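Local atomic coordinates of fumarate lyase (Mesorhizobium sp., PDB entry 3C8T), a protein that is of unknown function but belongs to the fumarate lyase superfamily, a group of largely helical enzymes that commonly assemble as tetramers. Residues A[396-399]-A[400-404]; A[156-160]-A[161-165]; A[45-48]-A[49-53]. One frame throughout, in Å; residues are numbered along the deposited sequence.

Contact 1 (A[396-399]-A[400-404]); sequences DKTG and LFEVL
V403 packs back against T398 and G399 at the start of its own short helix. The apolar part is methyl on methyl: CG2 of T398 meets CG2 of V403 at 3.6 Å, and the two side chains cross obliquely. The same V403 CG2 also lies 3.6 Å from the G399 carbonyl O. The hydroxyl of T398 takes another direction. It is anti to the residue's own N (chi1 -172°), and OG1 comes to rest 3.8 Å from CB of E402. Here the two side chains cross at about a right angle, and the touch is van der Waals only.

The contact belongs to a helix-to-helix turn in the C-terminal part of the chain. Helix 379-395 ends in a Schellman motif with K397, at positive phi, as its C-prime residue. G399 is then the N-cap of helix 400-404. Its O accepts from V403 N at 3.3 Å, with an N-H...O angle of 142°. One residue further on, L404 N donates to L400 O at 2.9 Å.

The charged group points away from 396-399. The E402 chain bends at chi2, and OE2 forms a salt bridge with R405. OE1 of E402 sits at the edge of the F401 ring, in the ring plane. V403 also touches R392 and A393 of helix 379-395, and F401 leans on helix 416-422.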
loop_
_atom_site.group_PDB
_atom_site.type_symbol
_atom_site.label_atom_id
_atom_site.label_comp_id
_atom_site.label_asym_id
_atom_site.label_seq_id
_atom_site.Cartn_x
_atom_site.Cartn_y
_atom_site.Cartn_z
ATOM N N ASP A 396 -25.824 -13.567 -38.671
ATOM C CA ASP A 396 -26.449 -14.718 -39.330
ATOM C C ASP A 396 -26.120 -16.034 -38.634
ATOM O O ASP A 396 -26.369 -17.132 -39.170
ATOM C CB ASP A 396 -25.966 -14.782 -40.761
ATOM C CG ASP A 396 -27.102 -14.764 -41.757
ATOM O OD1 ASP A 396 -28.233 -14.330 -41.389
ATOM O OD2 ASP A 396 -26.856 -15.171 -42.923
ATOM N N LYS A 397 -25.550 -15.912 -37.433
ATOM C CA LYS A 397 -25.059 -17.043 -36.641
ATOM C C LYS A 397 -24.473 -18.189 -37.500
ATOM O O LYS A 397 -24.742 -19.392 -37.259
ATOM C CB LYS A 397 -26.133 -17.512 -35.635
ATOM N N THR A 398 -23.652 -17.814 -38.488
ATOM C CA THR A 398 -22.905 -18.789 -39.305
ATOM C C THR A 398 -21.376 -18.495 -39.306
ATOM O O THR A 398 -20.930 -17.464 -38.758
ATOM C CB THR A 398 -23.473 -18.852 -40.737
ATOM O OG1 THR A 398 -22.862 -19.935 -41.463
ATOM C CG2 THR A 398 -23.274 -17.525 -41.481
ATOM N N GLY A 399 -20.582 -19.385 -39.908
ATOM C CA GLY A 399 -19.127 -19.187 -40.016
ATOM C C GLY A 399 -18.680 -18.127 -41.025
ATOM O O GLY A 399 -19.371 -17.822 -42.012
ATOM N N LEU A 400 -17.508 -17.555 -40.786
ATOM C CA LEU A 400 -16.986 -16.559 -41.703
ATOM C C LEU A 400 -16.786 -17.074 -43.142
ATOM O O LEU A 400 -17.085 -16.333 -44.093
ATOM C CB LEU A 400 -15.716 -15.900 -41.153
ATOM C CG LEU A 400 -15.077 -14.794 -42.020
ATOM C CD1 LEU A 400 -15.976 -13.556 -42.211
ATOM C CD2 LEU A 400 -13.702 -14.411 -41.518
ATOM N N PHE A 401 -16.289 -18.306 -43.308
ATOM C CA PHE A 401 -16.091 -18.878 -44.668
ATOM C C PHE A 401 -17.411 -18.920 -45.463
ATOM O O PHE A 401 -17.440 -18.527 -46.646
ATOM C CB PHE A 401 -15.454 -20.288 -44.680
ATOM C CG PHE A 401 -15.560 -20.979 -46.040
ATOM C CD1 PHE A 401 -14.772 -20.562 -47.111
ATOM C CD2 PHE A 401 -16.489 -22.014 -46.257
ATOM C CE1 PHE A 401 -14.887 -21.148 -48.381
ATOM C CE2 PHE A 401 -16.615 -22.620 -47.521
ATOM C CZ PHE A 401 -15.810 -22.188 -48.579
ATOM N N GLU A 402 -18.475 -19.393 -44.800
ATOM C CA GLU A 402 -19.788 -19.475 -45.429
ATOM C C GLU A 402 -20.365 -18.098 -45.821
ATOM O O GLU A 402 -21.164 -18.015 -46.731
ATOM C CB GLU A 402 -20.799 -20.263 -44.587
ATOM C CG GLU A 402 -20.430 -21.735 -44.175
ATOM C CD GLU A 402 -20.100 -22.727 -45.328
ATOM O OE1 GLU A 402 -19.563 -23.830 -45.003
ATOM O OE2 GLU A 402 -20.381 -22.447 -46.528
ATOM N N VAL A 403 -19.955 -17.025 -45.155
ATOM C CA VAL A 403 -20.375 -15.683 -45.584
ATOM C C VAL A 403 -19.495 -15.220 -46.742
ATOM O O VAL A 403 -20.011 -14.826 -47.807
ATOM C CB VAL A 403 -20.352 -14.662 -44.426
ATOM C CG1 VAL A 403 -20.716 -13.264 -44.907
ATOM C CG2 VAL A 403 -21.328 -15.079 -43.310
ATOM N N LEU A 404 -18.172 -15.324 -46.574
ATOM C CA LEU A 404 -17.207 -14.767 -47.551
ATOM C C LEU A 404 -17.268 -15.380 -48.945
ATOM O O LEU A 404 -17.032 -14.701 -49.950
ATOM C CB LEU A 404 -15.758 -14.837 -47.023
ATOM C CG LEU A 404 -15.403 -13.996 -45.792
ATOM C CD1 LEU A 404 -13.938 -14.235 -45.428
ATOM C CD2 LEU A 404 -15.719 -12.498 -45.972
#

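Contact 2 (A[156-160]-A[161-165]); sequences LPVTF and GYKAA
V158 meets Y162 where strand 157-159 runs directly into helix 160-185. This is a strand-to-helix junction with T159 as the N-cap. CB of V158 lies 4.0 Å from CD2 of the Y162 ring, which it approaches obliquely.

T159 follows and grips the first turn with two atoms. Its side chain makes a capping bond: Y162 N donates to OG1 at 3.2 Å and 151°. The torsion explains this, since chi1 of 60° holds OG1 between the backbone N and the carbonyl carbon. OG1 is also hydrogen-bonded to R142 O, so the buried hydroxyl has two partners. The T159 carbonyl O takes the K163 N-H at 3.2 Å and 165°; the K163 side chain sets out toward 156-160 but bends at chi3 and chi4, and its NZ forms salt bridges with D251 and with E312 of the second subunit. This ties the junction to the subunit interface. T159 O is also 3.3 Å from CB of Y162 and lies at the edge of the tyrosine ring.

The F160 ring packs on L137, M146 and M353, while F160 CB stays 3.3 Å from G161 N. Its carbonyl joins the helix bonding: A164 N donates to F160 O at 2.9 Å.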
loop_
_atom_site.group_PDB
_atom_site.type_symbol
_atom_site.label_atom_id
_atom_site.label_comp_id
_atom_site.label_asym_id
_atom_site.label_seq_id
_atom_site.Cartn_x
_atom_site.Cartn_y
_atom_site.Cartn_z
ATOM N N LEU A 156 -6.217 -13.292 -31.701
ATOM C CA LEU A 156 -5.724 -14.097 -32.814
ATOM C C LEU A 156 -5.273 -15.428 -32.243
ATOM O O LEU A 156 -5.155 -15.561 -31.015
ATOM C CB LEU A 156 -4.546 -13.426 -33.530
ATOM C CG LEU A 156 -4.714 -12.131 -34.343
ATOM C CD1 LEU A 156 -3.385 -11.675 -34.875
ATOM C CD2 LEU A 156 -5.725 -12.256 -35.522
ATOM N N PRO A 157 -5.008 -16.431 -33.113
ATOM C CA PRO A 157 -4.434 -17.658 -32.577
ATOM C C PRO A 157 -3.044 -17.476 -31.920
ATOM O O PRO A 157 -2.220 -16.714 -32.431
ATOM C CB PRO A 157 -4.326 -18.551 -33.818
ATOM C CG PRO A 157 -5.298 -17.983 -34.777
ATOM C CD PRO A 157 -5.254 -16.536 -34.559
ATOM N N VAL A 158 -2.789 -18.178 -30.816
ATOM C CA VAL A 158 -1.408 -18.332 -30.285
ATOM C C VAL A 158 -1.169 -19.832 -30.028
ATOM O O VAL A 158 -2.010 -20.636 -30.381
ATOM C CB VAL A 158 -1.150 -17.482 -28.977
ATOM C CG1 VAL A 158 -1.333 -15.973 -29.233
ATOM C CG2 VAL A 158 -1.987 -17.971 -27.789
ATOM N N THR A 159 -0.030 -20.229 -29.460
ATOM C CA THR A 159 0.084 -21.614 -28.970
ATOM C C THR A 159 0.260 -21.559 -27.483
ATOM O O THR A 159 0.639 -20.505 -26.963
ATOM C CB THR A 159 1.251 -22.398 -29.612
ATOM O OG1 THR A 159 2.470 -21.737 -29.319
ATOM C CG2 THR A 159 1.089 -22.496 -31.126
ATOM N N PHE A 160 -0.045 -22.654 -26.787
ATOM C CA PHE A 160 0.144 -22.701 -25.367
ATOM C C PHE A 160 1.655 -22.622 -25.001
ATOM O O PHE A 160 2.016 -22.024 -24.000
ATOM C CB PHE A 160 -0.532 -23.902 -24.735
ATOM C CG PHE A 160 -0.300 -23.989 -23.246
ATOM C CD1 PHE A 160 -0.888 -23.063 -22.380
ATOM C CD2 PHE A 160 0.582 -24.936 -22.714
ATOM C CE1 PHE A 160 -0.647 -23.088 -21.023
ATOM C CE2 PHE A 160 0.842 -24.975 -21.331
ATOM C CZ PHE A 160 0.218 -24.034 -20.478
ATOM N N GLY A 161 2.535 -23.210 -25.815
ATOM C CA GLY A 161 3.983 -23.088 -25.558
ATOM C C GLY A 161 4.415 -21.634 -25.653
ATOM O O GLY A 161 5.294 -21.196 -24.921
ATOM N N TYR A 162 3.801 -20.877 -26.577
ATOM C CA TYR A 162 4.046 -19.455 -26.671
ATOM C C TYR A 162 3.714 -18.754 -25.334
ATOM O O TYR A 162 4.579 -18.039 -24.785
ATOM C CB TYR A 162 3.347 -18.812 -27.877
ATOM C CG TYR A 162 3.303 -17.282 -27.761
ATOM C CD1 TYR A 162 4.330 -16.491 -28.262
ATOM C CD2 TYR A 162 2.225 -16.644 -27.094
ATOM C CE1 TYR A 162 4.287 -15.094 -28.105
ATOM C CE2 TYR A 162 2.166 -15.274 -26.933
ATOM C CZ TYR A 162 3.196 -14.500 -27.430
ATOM O OH TYR A 162 3.110 -13.133 -27.249
ATOM N N LYS A 163 2.505 -18.987 -24.797
ATOM C CA LYS A 163 2.135 -18.493 -23.455
ATOM C C LYS A 163 3.138 -18.877 -22.380
ATOM O O LYS A 163 3.506 -18.053 -21.566
ATOM C CB LYS A 163 0.732 -18.987 -23.013
ATOM C CG LYS A 163 -0.414 -18.296 -23.720
ATOM C CD LYS A 163 -1.802 -18.559 -23.003
ATOM C CE LYS A 163 -1.840 -18.031 -21.545
ATOM N NZ LYS A 163 -1.303 -16.622 -21.548
ATOM N N ALA A 164 3.528 -20.152 -22.334
ATOM C CA ALA A 164 4.517 -20.586 -21.350
ATOM C C ALA A 164 5.861 -19.880 -21.553
ATOM O O ALA A 164 6.563 -19.601 -20.576
ATOM C CB ALA A 164 4.683 -22.124 -21.369
ATOM N N ALA A 165 6.227 -19.575 -22.802
ATOM C CA ALA A 165 7.508 -18.906 -23.076
ATOM C C ALA A 165 7.533 -17.486 -22.559
ATOM O O ALA A 165 8.604 -16.997 -22.141
ATOM C CB ALA A 165 7.837 -18.917 -24.552
#

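Contact 3 (A[45-48]-A[49-53]); sequences GIIP and EDAAA
P48 is the N-cap residue of helix 49-61, and it receives the first turn through its carbonyl. A52 N donates to P48 O at 3.2 Å, with an N-H...O angle of 158°. A51 N reaches the same O at 3.1 Å, but its angle of 126° makes this bond weak. One oxygen thus serves two amides unequally.

The proline ring packs beside the turn. Its CG lies 3.7 Å from CB of A51, and that CB is also 3.3 Å from P48 O. Y97 covers this spot, touching both P48 and A51. On the exposed side, the end of D50 turns back, and OD1 comes to 3.6 Å from CB of P48.

The segments form the loop and first turn of a helix-loop-helix connection. Helix 23-43 ends in a Schellman motif, with G45 at positive phi as the C-prime residue. Three residues later P48 caps the next helix, which begins at E49.

I47 lies on the side facing helix 23-43. With chi1 at 63°, CG1 is flanked by N and C of its own residue, and CD1 extends from it to the new helix. CD1 is 4.1 Å from CB of A52 and 4.4 Å from CB of A51. These are loose apolar touches. Both sides also lean on helix 23-43: I47 rests on Q41, and A52 on A42.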
loop_
_atom_site.group_PDB
_atom_site.type_symbol
_atom_site.label_atom_id
_atom_site.label_comp_id
_atom_site.label_asym_id
_atom_site.label_seq_id
_atom_site.Cartn_x
_atom_site.Cartn_y
_atom_site.Cartn_z
ATOM N N GLY A 45 45.383 -8.956 16.983
ATOM C CA GLY A 45 45.997 -8.701 18.295
ATOM C C GLY A 45 45.179 -7.806 19.208
ATOM O O GLY A 45 45.726 -7.101 20.053
ATOM N N ILE A 46 43.861 -7.826 19.057
ATOM C CA ILE A 46 43.037 -6.879 19.807
ATOM C C ILE A 46 42.559 -7.478 21.114
ATOM O O ILE A 46 42.376 -6.769 22.112
ATOM C CB ILE A 46 41.905 -6.257 18.942
ATOM C CG1 ILE A 46 42.527 -5.221 18.007
ATOM C CG2 ILE A 46 40.847 -5.582 19.807
ATOM C CD1 ILE A 46 41.687 -4.911 16.826
ATOM N N ILE A 47 42.377 -8.790 21.100
ATOM C CA ILE A 47 42.090 -9.542 22.308
ATOM C C ILE A 47 43.126 -10.673 22.306
ATOM O O ILE A 47 43.659 -10.964 21.239
ATOM C CB ILE A 47 40.630 -10.092 22.340
ATOM C CG1 ILE A 47 40.382 -11.099 21.204
ATOM C CG2 ILE A 47 39.588 -8.940 22.314
ATOM C CD1 ILE A 47 39.242 -12.052 21.511
ATOM N N PRO A 48 43.464 -11.252 23.487
ATOM C CA PRO A 48 44.326 -12.442 23.598
ATOM C C PRO A 48 43.906 -13.641 22.752
ATOM O O PRO A 48 42.716 -13.967 22.679
ATOM C CB PRO A 48 44.217 -12.847 25.078
ATOM C CG PRO A 48 43.258 -11.880 25.718
ATOM C CD PRO A 48 43.118 -10.709 24.822
ATOM N N GLU A 49 44.902 -14.317 22.183
ATOM C CA GLU A 49 44.673 -15.496 21.356
ATOM C C GLU A 49 43.993 -16.637 22.096
ATOM O O GLU A 49 43.225 -17.354 21.498
ATOM C CB GLU A 49 45.986 -15.981 20.726
ATOM C CG GLU A 49 46.365 -15.238 19.460
ATOM C CD GLU A 49 47.739 -15.657 18.929
ATOM O OE1 GLU A 49 48.774 -15.242 19.502
ATOM O OE2 GLU A 49 47.779 -16.398 17.922
ATOM N N ASP A 50 44.273 -16.806 23.389
ATOM C CA ASP A 50 43.609 -17.859 24.186
ATOM C C ASP A 50 42.188 -17.497 24.579
ATOM O O ASP A 50 41.354 -18.361 24.857
ATOM C CB ASP A 50 44.416 -18.235 25.430
ATOM C CG ASP A 50 45.276 -17.077 25.956
ATOM O OD1 ASP A 50 44.729 -16.100 26.542
ATOM O OD2 ASP A 50 46.515 -17.151 25.770
ATOM N N ALA A 51 41.902 -16.206 24.596
ATOM C CA ALA A 51 40.548 -15.768 24.839
ATOM C C ALA A 51 39.669 -16.168 23.647
ATOM O O ALA A 51 38.567 -16.669 23.834
ATOM C CB ALA A 51 40.521 -14.266 25.078
ATOM N N ALA A 52 40.170 -15.963 22.430
ATOM C CA ALA A 52 39.432 -16.366 21.206
ATOM C C ALA A 52 39.321 -17.886 21.071
ATOM O O ALA A 52 38.249 -18.406 20.758
ATOM C CB ALA A 52 40.050 -15.722 19.921
ATOM N N ALA A 53 40.426 -18.591 21.344
ATOM C CA ALA A 53 40.437 -20.057 21.367
ATOM C C ALA A 53 39.377 -20.578 22.333
ATOM O O ALA A 53 38.604 -21.475 22.005
ATOM C CB ALA A 53 41.832 -20.562 21.766
#

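Overall arrangement
The three contacts are separate starts of helices in one long, mostly helical chain. In sequence the order is contact 3, contact 2, contact 1. Contacts 2 and 3 belong to the lyase family region, contact 1 to the C-terminal region of the adenylosuccinate lyase type. Contact 3 lies on the opposite side of the chain centre from the other two. Its centre is about 64 Å from that of contact 2 and about 90 Å from that of contact 1. Contacts 1 and 2 have centres about 26 Å apart. Contacts 1 and 3 join helices through short turns and touch no other chain of the four-chain assembly. Contact 2 leads from a sheet strand into a helix and lies at a subunit interface.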